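Local coordinates for beta-N-acetylhexosaminidase (Mycobacterium smegmatis, PDB 4YYF), which probably hydrolyses terminal non-reducing N-acetyl-D-hexosamine residues from N-acetyl-beta-D-hexosaminides, as a member of glycosyl hydrolase family 3, at residues D167-D172 and P206-A211; V159-A164 and A180-Y185; L199-H204 and L286-D291; V234-L239 and V245-G250. The protein carries 1 engineered substitution. All coordinates share one frame; numbering follows the deposited sequence. Where two conformers were deposited one is given.

All four contacts belong to the TIM barrel of the family 3 domain. Contact 3 lies about 3 Å from the centre of the chain, and contact 4, about 8 Å from it between centres, is nested in the loop that contact 3 closes: Val-247 O receives Tyr-288 N (2.7 Å) and Met-248 N meets Leu-202 O (2.8 Å). Contacts 1 and 2 lie about 10 Å apart between centres, on the same side of the chain's centre. Asp-160 of contact 2 joins three contacts, its OD2 2.8 Å from His-204 ND1 of contact 3 and its OD1 3.0 Å from His-208 N of contact 1. Bound acetate about 3 Å from the His-208 side chain, and likewise from that of Asp-290, is consistent with a pocket between contacts 1 and 3.

Contact 1: residues D167-D172 and P206-A211; sequences DTVIGD and PGHGHA
Apolar contact between Val-169, Ile-170 and the imidazole of His-208 makes up most of this meeting of two loops. Both methyls of Val-169 address one ring atom: CG1 is 4.1 Å and CG2 is 4.2 Å from His-208 CE1, with the two side chains crossing at about a right angle. Ile-170 lies farther back along the histidine, its CG1 3.9 Å from His-208 ND1 and its CD1 4.0 Å from His-208 CB. With CG anti to the backbone N (chi1 -156°), the histidine ring is carried toward this pair.

Toward the backbone, Ile-170 CG1 also comes within 3.9 Å of His-208 O, the carbonyl that accepts Ala-211 N at 3.1 Å and closes a type I beta turn. At Gly-209 the approach is looser, 4.4 Å from its CA to Ile-170 CG1.

Polar fixation comes from around the contact: Ser-215 OG bonds His-208 NE2, and Thr-162 OG1 bonds Gly-209 O. In the barrel, segment 167-172 belongs to the connection from strand 153-154 to helix 179-196, and segment 206-211 to the loop that follows the adjacent parallel strand 199-205 and leads to helix 225-229.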
loop_
_atom_site.group_PDB
_atom_site.type_symbol
_atom_site.label_atom_id
_atom_site.label_comp_id
_atom_site.label_asym_id
_atom_site.label_seq_id
_atom_site.Cartn_x
_atom_site.Cartn_y
_atom_site.Cartn_z
ATOM N N ASP A 167 18.705 -9.513 7.065
ATOM C CA ASP A 167 18.843 -8.183 6.445
ATOM C C ASP A 167 18.893 -8.262 4.912
ATOM O O ASP A 167 19.822 -7.772 4.277
ATOM C CB ASP A 167 20.069 -7.447 7.009
ATOM C CG ASP A 167 20.124 -5.969 6.617
ATOM O OD1 ASP A 167 19.087 -5.381 6.252
ATOM O OD2 ASP A 167 21.230 -5.391 6.683
ATOM N N THR A 168 17.893 -8.909 4.327
ATOM C CA THR A 168 17.712 -8.905 2.874
ATOM C C THR A 168 16.415 -8.154 2.588
ATOM O O THR A 168 15.778 -7.668 3.523
ATOM C CB THR A 168 17.659 -10.327 2.308
ATOM O OG1 THR A 168 16.597 -11.040 2.945
ATOM C CG2 THR A 168 18.969 -11.053 2.576
ATOM N N VAL A 169 16.017 -8.047 1.321
ATOM C CA VAL A 169 14.880 -7.188 0.968
ATOM C C VAL A 169 13.616 -7.486 1.794
ATOM O O VAL A 169 13.002 -6.576 2.366
ATOM C CB VAL A 169 14.593 -7.189 -0.564
ATOM C CG1 VAL A 169 14.381 -8.605 -1.093
ATOM C CG2 VAL A 169 13.403 -6.287 -0.896
ATOM N N ILE A 170 13.244 -8.759 1.884
ATOM C CA ILE A 170 12.164 -9.154 2.783
ATOM C C ILE A 170 12.801 -9.633 4.088
ATOM O O ILE A 170 12.753 -8.925 5.095
ATOM C CB ILE A 170 11.251 -10.235 2.160
ATOM C CG1 ILE A 170 10.666 -9.733 0.838
ATOM C CG2 ILE A 170 10.116 -10.583 3.110
ATOM C CD1 ILE A 170 9.953 -8.384 0.964
ATOM N N GLY A 171 13.426 -10.811 4.065
ATOM C CA GLY A 171 14.186 -11.276 5.217
ATOM C C GLY A 171 13.387 -11.233 6.513
ATOM O O GLY A 171 12.258 -11.725 6.555
ATOM N N ASP A 172 13.943 -10.624 7.562
ATOM C CA ASP A 172 13.258 -10.611 8.865
ATOM C C ASP A 172 11.961 -9.788 8.908
ATOM O O ASP A 172 11.287 -9.720 9.953
ATOM C CB ASP A 172 14.217 -10.230 10.013
ATOM C CG ASP A 172 14.691 -8.781 9.956
ATOM O OD1 ASP A 172 14.150 -7.969 9.171
ATOM O OD2 ASP A 172 15.614 -8.449 10.735
ATOM N N PRO A 206 1.556 -10.822 -5.558
ATOM C CA PRO A 206 1.213 -12.141 -5.005
ATOM C C PRO A 206 2.357 -12.838 -4.265
ATOM O O PRO A 206 2.316 -14.061 -4.092
ATOM C CB PRO A 206 0.874 -12.945 -6.255
ATOM C CG PRO A 206 1.825 -12.383 -7.297
ATOM C CD PRO A 206 1.823 -10.894 -7.006
ATOM N N GLY A 207 3.374 -12.090 -3.849
ATOM C CA GLY A 207 4.419 -12.674 -3.017
ATOM C C GLY A 207 5.841 -12.315 -3.407
ATOM O O GLY A 207 6.326 -12.733 -4.461
ATOM N N HIS A 208 6.522 -11.568 -2.539
ATOM C CA HIS A 208 7.907 -11.123 -2.799
ATOM C C HIS A 208 8.899 -12.027 -2.064
ATOM O O HIS A 208 10.116 -11.946 -2.277
ATOM C CB HIS A 208 8.087 -9.670 -2.321
ATOM C CG HIS A 208 9.193 -8.926 -2.990
ATOM N ND1 HIS A 208 10.505 -9.393 -3.043
ATOM C CD2 HIS A 208 9.220 -7.733 -3.633
ATOM C CE1 HIS A 208 11.255 -8.537 -3.688
ATOM N NE2 HIS A 208 10.499 -7.508 -4.064
ATOM N N GLY A 209 8.378 -12.893 -1.196
ATOM C CA GLY A 209 9.217 -13.682 -0.307
ATOM C C GLY A 209 10.235 -14.581 -0.992
ATOM O O GLY A 209 11.318 -14.807 -0.457
ATOM N N HIS A 210 9.899 -15.105 -2.167
ATOM C CA HIS A 210 10.829 -15.997 -2.869
ATOM C C HIS A 210 11.300 -15.391 -4.195
ATOM O O HIS A 210 11.750 -16.110 -5.082
ATOM C CB HIS A 210 10.192 -17.377 -3.108
ATOM C CG HIS A 210 9.759 -18.072 -1.852
ATOM N ND1 HIS A 210 8.462 -18.042 -1.390
ATOM C CD2 HIS A 210 10.459 -18.819 -0.960
ATOM C CE1 HIS A 210 8.375 -18.746 -0.270
ATOM N NE2 HIS A 210 9.574 -19.222 0.009
ATOM N N ALA A 211 11.191 -14.072 -4.331
ATOM C CA ALA A 211 11.615 -13.394 -5.565
ATOM C C ALA A 211 13.136 -13.462 -5.744
ATOM O O ALA A 211 13.865 -13.672 -4.777
ATOM C CB ALA A 211 11.143 -11.951 -5.572
#

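Contact 2: residues V159-A164 and A180-Y185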
loop_
_atom_site.group_PDB
_atom_site.type_symbol
_atom_site.label_atom_id
_atom_site.label_comp_id
_atom_site.label_asym_id
_atom_site.label_seq_id
_atom_site.Cartn_x
_atom_site.Cartn_y
_atom_site.Cartn_z
ATOM N N VAL A 159 3.011 -10.154 4.389
ATOM C CA VAL A 159 2.573 -11.548 4.424
ATOM C C VAL A 159 3.446 -12.404 3.516
ATOM O O VAL A 159 3.192 -13.598 3.330
ATOM C CB VAL A 159 1.072 -11.703 4.073
ATOM C CG1 VAL A 159 0.194 -10.968 5.103
ATOM C CG2 VAL A 159 0.800 -11.180 2.677
ATOM N N ASP A 160 4.497 -11.793 2.976
ATOM C CA ASP A 160 5.525 -12.544 2.269
ATOM C C ASP A 160 6.061 -13.685 3.122
ATOM O O ASP A 160 6.207 -13.560 4.342
ATOM C CB ASP A 160 6.689 -11.634 1.869
ATOM C CG ASP A 160 6.273 -10.526 0.928
ATOM O OD1 ASP A 160 5.392 -10.759 0.067
ATOM O OD2 ASP A 160 6.824 -9.405 1.056
ATOM N N VAL A 161 6.352 -14.802 2.461
ATOM C CA VAL A 161 6.817 -16.011 3.114
ATOM C C VAL A 161 8.253 -16.228 2.665
ATOM O O VAL A 161 8.517 -16.262 1.466
ATOM C CB VAL A 161 5.956 -17.204 2.648
ATOM C CG1 VAL A 161 6.449 -18.491 3.249
ATOM C CG2 VAL A 161 4.481 -16.952 2.995
ATOM N N THR A 162 9.190 -16.360 3.605
ATOM C CA THR A 162 10.588 -16.532 3.218
ATOM C C THR A 162 11.452 -17.095 4.332
ATOM O O THR A 162 11.120 -16.992 5.517
ATOM C CB THR A 162 11.227 -15.191 2.769
ATOM O OG1 THR A 162 12.475 -15.446 2.112
ATOM C CG2 THR A 162 11.497 -14.304 3.960
ATOM N N ASP A 163 12.580 -17.667 3.931
ATOM C CA ASP A 163 13.605 -18.117 4.869
ATOM C C ASP A 163 14.932 -17.391 4.630
ATOM O O ASP A 163 15.977 -17.804 5.147
ATOM C CB ASP A 163 13.816 -19.625 4.737
ATOM C CG ASP A 163 14.088 -20.047 3.306
ATOM O OD1 ASP A 163 14.370 -19.173 2.455
ATOM O OD2 ASP A 163 14.027 -21.262 3.028
ATOM N N ALA A 164 14.886 -16.322 3.839
ATOM C CA ALA A 164 16.091 -15.544 3.529
ATOM C C ALA A 164 16.749 -14.973 4.786
ATOM O O ALA A 164 16.097 -14.793 5.816
ATOM C CB ALA A 164 15.763 -14.428 2.555
ATOM N N ALA A 180 1.346 -21.088 7.127
ATOM C CA ALA A 180 0.359 -21.188 8.207
ATOM C C ALA A 180 0.775 -20.293 9.372
ATOM O O ALA A 180 -0.070 -19.693 10.045
ATOM C CB ALA A 180 0.190 -22.638 8.663
ATOM N N VAL A 181 2.083 -20.206 9.602
ATOM C CA VAL A 181 2.622 -19.305 10.619
ATOM C C VAL A 181 2.407 -17.854 10.213
ATOM O O VAL A 181 2.016 -17.025 11.043
ATOM C CB VAL A 181 4.113 -19.583 10.884
ATOM C CG1 VAL A 181 4.704 -18.521 11.808
ATOM C CG2 VAL A 181 4.277 -20.964 11.488
ATOM N N VAL A 182 2.646 -17.538 8.939
ATOM C CA VAL A 182 2.398 -16.184 8.461
ATOM C C VAL A 182 0.937 -15.813 8.669
ATOM O O VAL A 182 0.631 -14.739 9.187
ATOM C CB VAL A 182 2.797 -15.997 6.981
ATOM C CG1 VAL A 182 2.284 -14.653 6.450
ATOM C CG2 VAL A 182 4.313 -16.089 6.830
ATOM N N THR A 183 0.037 -16.714 8.294
ATOM C CA THR A 183 -1.394 -16.436 8.432
ATOM C C THR A 183 -1.764 -16.115 9.875
ATOM O O THR A 183 -2.448 -15.132 10.148
ATOM C CB THR A 183 -2.230 -17.610 7.934
ATOM O OG1 THR A 183 -1.892 -17.870 6.562
ATOM C CG2 THR A 183 -3.721 -17.297 8.056
ATOM N N GLU A 184 -1.297 -16.940 10.806
ATOM C CA GLU A 184 -1.582 -16.704 12.216
ATOM C C GLU A 184 -1.016 -15.377 12.707
ATOM O O GLU A 184 -1.740 -14.569 13.286
ATOM C CB GLU A 184 -1.038 -17.849 13.074
ATOM C CG GLU A 184 -1.559 -17.825 14.491
ATOM C CD GLU A 184 -0.876 -18.843 15.379
ATOM O OE1 GLU A 184 0.083 -19.499 14.913
ATOM O OE2 GLU A 184 -1.302 -18.979 16.547
ATOM N N TYR A 185 0.272 -15.142 12.470
ATOM C CA TYR A 185 0.931 -13.971 13.043
ATOM C C TYR A 185 0.626 -12.667 12.310
ATOM O O TYR A 185 0.297 -11.650 12.945
ATOM C CB TYR A 185 2.443 -14.210 13.187
ATOM C CG TYR A 185 2.775 -15.042 14.391
ATOM C CD1 TYR A 185 2.638 -16.427 14.366
ATOM C CD2 TYR A 185 3.208 -14.443 15.568
ATOM C CE1 TYR A 185 2.931 -17.197 15.487
ATOM C CE2 TYR A 185 3.499 -15.200 16.694
ATOM C CZ TYR A 185 3.361 -16.570 16.644
ATOM O OH TYR A 185 3.659 -17.305 17.761
#
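Within one beta-alpha unit of the TIM barrel, Val-182 on helix 179-196 packs against Val-159 and Val-161 of the long loop that leads from strand 153-154 to that helix. A single helix residue makes the contact: Val-182 is the one residue of 180-185 that reaches the loop, and its two methyls divide the work. A chi1 of 169° swings CG1 to the far side of the CA-CB bond from the backbone N, and there it approaches Val-159, coming 4.0 Å from its CB and 3.7 Å from its CA. CG2 turns to the next part of the loop, where it lies 3.9 Å from Val-161 CG2, methyl against methyl, and 4.0 Å from Asp-160 O. The loop thus passes both branches of the valine in chain order, with the closest backbone approach, 6.1 Å between CA atoms, at Val-159 and Val-182.

All four touching residues are buried, and the polar atom near CG2 is provided for: Asp-160 O accepts a hydrogen bond from Ser-174 OG. Pro-235 of helix 234-239 also packs on Val-182, which thus touches both the loop and that helix.

Farther along, where the segment no longer touches the helix, Thr-162 forms an ST turn, in which Ala-164 N donates to Thr-162 OG1 over 3.1 Å at an N-H...acceptor angle of 164°. The shortest approach between the two segments is at the start of segment 159-164, where Val-182 CG1 stands 3.4 Å from Val-159 O.

Contact 3: residues L199-H204 and L286-D291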
loop_
_atom_site.group_PDB
_atom_site.type_symbol
_atom_site.label_atom_id
_atom_site.label_comp_id
_atom_site.label_asym_id
_atom_site.label_seq_id
_atom_site.Cartn_x
_atom_site.Cartn_y
_atom_site.Cartn_z
ATOM N N LEU A 199 -5.987 1.348 8.968
ATOM C CA LEU A 199 -6.195 0.416 7.859
ATOM C C LEU A 199 -4.920 -0.390 7.622
ATOM O O LEU A 199 -3.895 0.174 7.243
ATOM C CB LEU A 199 -6.548 1.175 6.568
ATOM C CG LEU A 199 -6.709 0.286 5.327
ATOM C CD1 LEU A 199 -7.984 -0.612 5.426
ATOM C CD2 LEU A 199 -6.757 1.150 4.053
ATOM N N PRO A 200 -4.970 -1.712 7.845
ATOM C CA PRO A 200 -3.782 -2.509 7.523
ATOM C C PRO A 200 -3.724 -2.852 6.031
ATOM O O PRO A 200 -4.764 -2.914 5.361
ATOM C CB PRO A 200 -3.962 -3.768 8.375
ATOM C CG PRO A 200 -5.444 -3.901 8.565
ATOM C CD PRO A 200 -6.064 -2.529 8.416
ATOM N N VAL A 201 -2.511 -3.028 5.507
ATOM C CA VAL A 201 -2.330 -3.341 4.085
ATOM C C VAL A 201 -1.430 -4.572 3.950
ATOM O O VAL A 201 -0.252 -4.513 4.276
ATOM C CB VAL A 201 -1.702 -2.162 3.309
ATOM C CG1 VAL A 201 -1.711 -2.460 1.786
ATOM C CG2 VAL A 201 -2.456 -0.839 3.590
ATOM N N LEU A 202 -1.996 -5.680 3.478
ATOM C CA LEU A 202 -1.242 -6.918 3.265
ATOM C C LEU A 202 -0.317 -6.775 2.050
ATOM O O LEU A 202 -0.763 -6.358 0.984
ATOM C CB LEU A 202 -2.217 -8.068 3.012
ATOM C CG LEU A 202 -3.385 -8.218 3.990
ATOM C CD1 LEU A 202 -4.341 -9.305 3.505
ATOM C CD2 LEU A 202 -2.874 -8.560 5.389
ATOM N N LYS A 203 0.960 -7.132 2.187
ATOM C CA LYS A 203 1.918 -6.937 1.083
ATOM C C LYS A 203 2.960 -8.069 1.085
ATOM O O LYS A 203 3.159 -8.690 2.132
ATOM C CB LYS A 203 2.579 -5.550 1.202
ATOM C CG LYS A 203 3.545 -5.404 2.376
ATOM C CD LYS A 203 3.880 -3.916 2.633
ATOM C CE LYS A 203 5.031 -3.762 3.630
ATOM N NZ LYS A 203 5.337 -2.315 3.907
ATOM N N HIS A 204 3.625 -8.372 -0.040
ATOM C CA HIS A 204 3.484 -7.713 -1.343
ATOM C C HIS A 204 2.906 -8.717 -2.360
ATOM O O HIS A 204 3.613 -9.607 -2.830
ATOM C CB HIS A 204 4.859 -7.216 -1.846
ATOM C CG HIS A 204 5.585 -6.312 -0.892
ATOM N ND1 HIS A 204 6.339 -6.793 0.173
ATOM C CD2 HIS A 204 5.708 -4.964 -0.839
ATOM C CE1 HIS A 204 6.859 -5.785 0.834
ATOM N NE2 HIS A 204 6.495 -4.652 0.241
ATOM N N LEU A 286 -9.620 -2.134 -1.237
ATOM C CA LEU A 286 -8.658 -1.204 -1.793
ATOM C C LEU A 286 -7.332 -1.883 -2.111
ATOM O O LEU A 286 -6.792 -2.644 -1.303
ATOM C CB LEU A 286 -8.420 -0.074 -0.791
ATOM C CG LEU A 286 -7.733 1.186 -1.306
ATOM C CD1 LEU A 286 -8.630 1.842 -2.346
ATOM C CD2 LEU A 286 -7.438 2.144 -0.147
ATOM N N VAL A 287 -6.803 -1.605 -3.298
ATOM C CA VAL A 287 -5.537 -2.198 -3.722
ATOM C C VAL A 287 -4.526 -1.105 -4.069
ATOM O O VAL A 287 -4.768 -0.300 -4.975
ATOM C CB VAL A 287 -5.734 -3.146 -4.928
ATOM C CG1 VAL A 287 -4.407 -3.760 -5.327
ATOM C CG2 VAL A 287 -6.726 -4.264 -4.584
ATOM N N TYR A 288 -3.404 -1.076 -3.340
ATOM C CA TYR A 288 -2.320 -0.128 -3.597
ATOM C C TYR A 288 -1.254 -0.757 -4.482
ATOM O O TYR A 288 -1.142 -1.984 -4.541
ATOM C CB TYR A 288 -1.613 0.245 -2.283
ATOM C CG TYR A 288 -2.344 1.197 -1.364
ATOM C CD1 TYR A 288 -2.125 2.564 -1.446
ATOM C CD2 TYR A 288 -3.204 0.725 -0.377
ATOM C CE1 TYR A 288 -2.771 3.454 -0.582
ATOM C CE2 TYR A 288 -3.863 1.614 0.502
ATOM C CZ TYR A 288 -3.636 2.973 0.377
ATOM O OH TYR A 288 -4.260 3.875 1.217
ATOM N N THR A 289 -0.444 0.081 -5.140
ATOM C CA THR A 289 0.815 -0.393 -5.699
ATOM C C THR A 289 1.928 -0.104 -4.708
ATOM O O THR A 289 1.804 0.769 -3.849
ATOM C CB THR A 289 1.211 0.342 -6.991
ATOM O OG1 THR A 289 1.527 1.703 -6.659
ATOM C CG2 THR A 289 0.095 0.293 -8.018
ATOM N N ASP A 290 3.041 -0.809 -4.865
ATOM C CA ASP A 290 4.283 -0.457 -4.180
ATOM C C ASP A 290 4.808 0.804 -4.881
ATOM O O ASP A 290 4.248 1.237 -5.895
ATOM C CB ASP A 290 5.273 -1.628 -4.298
ATOM C CG ASP A 290 6.391 -1.597 -3.252
ATOM O OD1 ASP A 290 6.599 -0.571 -2.577
ATOM O OD2 ASP A 290 7.082 -2.627 -3.124
ATOM N N ASP A 291 5.865 1.393 -4.333
ATOM C CA ASP A 291 6.432 2.667 -4.805
ATOM C C ASP A 291 6.807 2.629 -6.290
ATOM O O ASP A 291 7.636 1.830 -6.707
ATOM C CB ASP A 291 7.629 3.004 -3.896
ATOM C CG ASP A 291 8.553 4.082 -4.439
ATOM O OD1 ASP A 291 8.164 4.917 -5.280
ATOM O OD2 ASP A 291 9.714 4.094 -3.976
#
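This is a buried contact across the core of the TIM barrel, between side chains of two strands that are not neighbours: 199-205 and 287-289 each pair in parallel with strand 246-249, which lies between them. The separation agrees, since the CA atoms of Val-201 and Tyr-288 are 8.3 Å apart, too far for direct backbone pairing. End to end, the touching parts run 47° apart.

Three side-chain pairs follow one another along the strands. First, Leu-199 CD2 meets Leu-286 CD2 at 4.4 Å, a loose methyl contact. Next, the isopropyl group of Val-201 crosses the Tyr-288 side chain at about a right angle, with CG1 4.1 Å from CD2 and CG2 4.2 Å from CE2, so the two methyls meet neighbouring ring atoms. Phe-155 adds an edge-to-face stack on the same ring.

Toward the C-terminal ends the contact turns polar. His-204, held through ND1 by Asp-160, sets its CD2 3.5 Å from Asp-290 OD2, while its NE2 is 4.0 Å from that oxygen. Asp-290 places CG opposite its backbone N across the CA-CB bond (chi1 -160°), which carries the carboxylate toward the imidazole. A cis peptide bond joins Lys-203 to His-204, and Lys-203 CG lies over one face of the imidazole. The lysine ammonium itself goes to Glu-106 in a salt bridge.

Bound acetate beside Asp-290 is consistent with a pocket at this end of the barrel. The carboxylate's other oxygen is gripped by its own chain: Asp-291 N donates to Asp-290 OD1 over 2.7 Å, on the anti side and 31° out of the carboxylate plane.

Contact 4: residues V234-L239 and V245-G250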
loop_
_atom_site.group_PDB
_atom_site.type_symbol
_atom_site.label_atom_id
_atom_site.label_comp_id
_atom_site.label_asym_id
_atom_site.label_seq_id
_atom_site.Cartn_x
_atom_site.Cartn_y
_atom_site.Cartn_z
ATOM N N VAL A 234 -1.087 -18.413 0.102
ATOM C CA VAL A 234 -1.917 -19.003 1.159
ATOM C C VAL A 234 -2.465 -17.997 2.200
ATOM O O VAL A 234 -3.659 -18.035 2.508
ATOM C CB VAL A 234 -1.227 -20.231 1.818
ATOM C CG1 VAL A 234 -2.003 -20.711 3.029
ATOM C CG2 VAL A 234 -1.093 -21.356 0.792
ATOM N N PRO A 235 -1.613 -17.092 2.731
ATOM C CA PRO A 235 -2.122 -16.135 3.725
ATOM C C PRO A 235 -3.275 -15.251 3.224
ATOM O O PRO A 235 -4.185 -14.944 3.997
ATOM C CB PRO A 235 -0.885 -15.273 4.040
ATOM C CG PRO A 235 0.273 -16.194 3.793
ATOM C CD PRO A 235 -0.141 -17.008 2.599
ATOM N N TYR A 236 -3.241 -14.846 1.958
ATOM C CA TYR A 236 -4.303 -14.002 1.409
ATOM C C TYR A 236 -5.676 -14.674 1.439
ATOM O O TYR A 236 -6.695 -13.996 1.536
ATOM C CB TYR A 236 -3.975 -13.567 -0.026
ATOM C CG TYR A 236 -2.754 -12.679 -0.132
ATOM C CD1 TYR A 236 -2.853 -11.305 0.037
ATOM C CD2 TYR A 236 -1.498 -13.217 -0.403
ATOM C CE1 TYR A 236 -1.735 -10.485 -0.061
ATOM C CE2 TYR A 236 -0.370 -12.400 -0.495
ATOM C CZ TYR A 236 -0.504 -11.038 -0.326
ATOM O OH TYR A 236 0.609 -10.220 -0.424
ATOM N N ARG A 237 -5.699 -16.003 1.362
ATOM C CA ARG A 237 -6.965 -16.736 1.306
ATOM C C ARG A 237 -7.872 -16.444 2.487
ATOM O O ARG A 237 -9.083 -16.396 2.334
ATOM C CB ARG A 237 -6.736 -18.241 1.245
ATOM C CG ARG A 237 -5.994 -18.753 0.030
ATOM C CD ARG A 237 -5.738 -20.232 0.248
ATOM N NE ARG A 237 -4.911 -20.862 -0.778
ATOM C CZ ARG A 237 -4.483 -22.120 -0.704
ATOM N NH1 ARG A 237 -3.741 -22.636 -1.674
ATOM N NH2 ARG A 237 -4.799 -22.864 0.349
ATOM N N THR A 238 -7.295 -16.267 3.671
ATOM C CA THR A 238 -8.109 -15.927 4.834
ATOM C C THR A 238 -8.028 -14.447 5.215
ATOM O O THR A 238 -9.004 -13.881 5.689
ATOM C CB THR A 238 -7.806 -16.806 6.061
ATOM O OG1 THR A 238 -6.438 -16.662 6.419
ATOM C CG2 THR A 238 -8.087 -18.268 5.756
ATOM N N LEU A 239 -6.879 -13.820 5.001
ATOM C CA LEU A 239 -6.658 -12.480 5.533
ATOM C C LEU A 239 -7.357 -11.376 4.736
ATOM O O LEU A 239 -7.689 -10.337 5.289
ATOM C CB LEU A 239 -5.160 -12.183 5.669
ATOM C CG LEU A 239 -4.423 -13.100 6.644
ATOM C CD1 LEU A 239 -3.007 -12.615 6.897
ATOM C CD2 LEU A 239 -5.203 -13.191 7.958
ATOM N N VAL A 245 -9.495 -4.079 5.260
ATOM C CA VAL A 245 -8.141 -4.471 4.935
ATOM C C VAL A 245 -7.900 -4.045 3.490
ATOM O O VAL A 245 -8.839 -3.954 2.699
ATOM C CB VAL A 245 -7.939 -6.008 5.125
ATOM C CG1 VAL A 245 -8.705 -6.800 4.062
ATOM C CG2 VAL A 245 -6.448 -6.379 5.116
ATOM N N ALA A 246 -6.651 -3.746 3.167
ATOM C CA ALA A 246 -6.253 -3.406 1.808
ATOM C C ALA A 246 -5.146 -4.360 1.404
ATOM O O ALA A 246 -4.618 -5.084 2.234
ATOM C CB ALA A 246 -5.772 -1.956 1.708
ATOM N N VAL A 247 -4.809 -4.371 0.120
ATOM C CA VAL A 247 -3.717 -5.198 -0.376
ATOM C C VAL A 247 -2.779 -4.287 -1.160
ATOM O O VAL A 247 -3.239 -3.373 -1.843
ATOM C CB VAL A 247 -4.247 -6.325 -1.288
ATOM C CG1 VAL A 247 -3.083 -7.061 -2.024
ATOM C CG2 VAL A 247 -5.099 -7.333 -0.485
HETATM N N MSE A 248 -1.470 -4.515 -1.035
HETATM C CA MSE A 248 -0.489 -3.849 -1.892
HETATM C C MSE A 248 0.147 -4.856 -2.851
HETATM O O MSE A 248 0.639 -5.903 -2.428
HETATM C CB MSE A 248 0.617 -3.202 -1.057
HETATM C CG MSE A 248 1.755 -2.581 -1.900
HETATM SE SE MSE A 248 3.095 -1.703 -0.756
HETATM C CE MSE A 248 2.100 -0.113 -0.372
ATOM N N VAL A 249 0.153 -4.525 -4.140
ATOM C CA VAL A 249 0.751 -5.390 -5.158
ATOM C C VAL A 249 2.199 -4.966 -5.406
ATOM O O VAL A 249 2.478 -3.780 -5.560
ATOM C CB VAL A 249 -0.042 -5.316 -6.479
ATOM C CG1 VAL A 249 0.640 -6.147 -7.554
ATOM C CG2 VAL A 249 -1.461 -5.816 -6.271
ATOM N N GLY A 250 3.124 -5.926 -5.432
ATOM C CA GLY A 250 4.530 -5.604 -5.623
ATOM C C GLY A 250 4.926 -5.594 -7.094
ATOM O O GLY A 250 4.085 -5.799 -7.968
#
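The helix that bears Tyr-236 and Leu-239 runs beside the strand segment bearing Val-247 and Val-245, with CA atoms 9.0 Å apart for Tyr-236 and Val-247 and 8.2 Å for Leu-239 and Val-245. Helical geometry is supported by Leu-239 N donating to Pro-235 O at 3.1 Å.

Val-247 and Val-245 both direct their side chains to the helix, but find different kinds of partner. In Val-247, chi1 of 170° extends CG1 away from the backbone N, and this methyl touches the Tyr-236 ring at CE1 over 4.2 Å, the two side chains approaching at a slant. Although the tyrosine's first bond does not aim at the strand, its ring reaches over to it. The same ring stacks edge-to-face with Phe-205, and its OH end packs against Val-159.

Val-245 meets backbone instead. Its CG1 is 3.9 Å and its CG2 4.2 Å from Leu-239 O, so the isopropyl group sits against a carbonyl at the end of the helix. The Leu-239 side chain itself leads off to pack on Leu-202.

Since strands 199-205 and 246-249 pair in parallel and helix 234-239 lies between them in sequence, the contact is the closing half of a beta-alpha-beta crossover of the barrel. Helix 179-196 flanks the helix through Thr-183, which packs on Thr-238, while helix 267-275 packs on Val-247 through Leu-273.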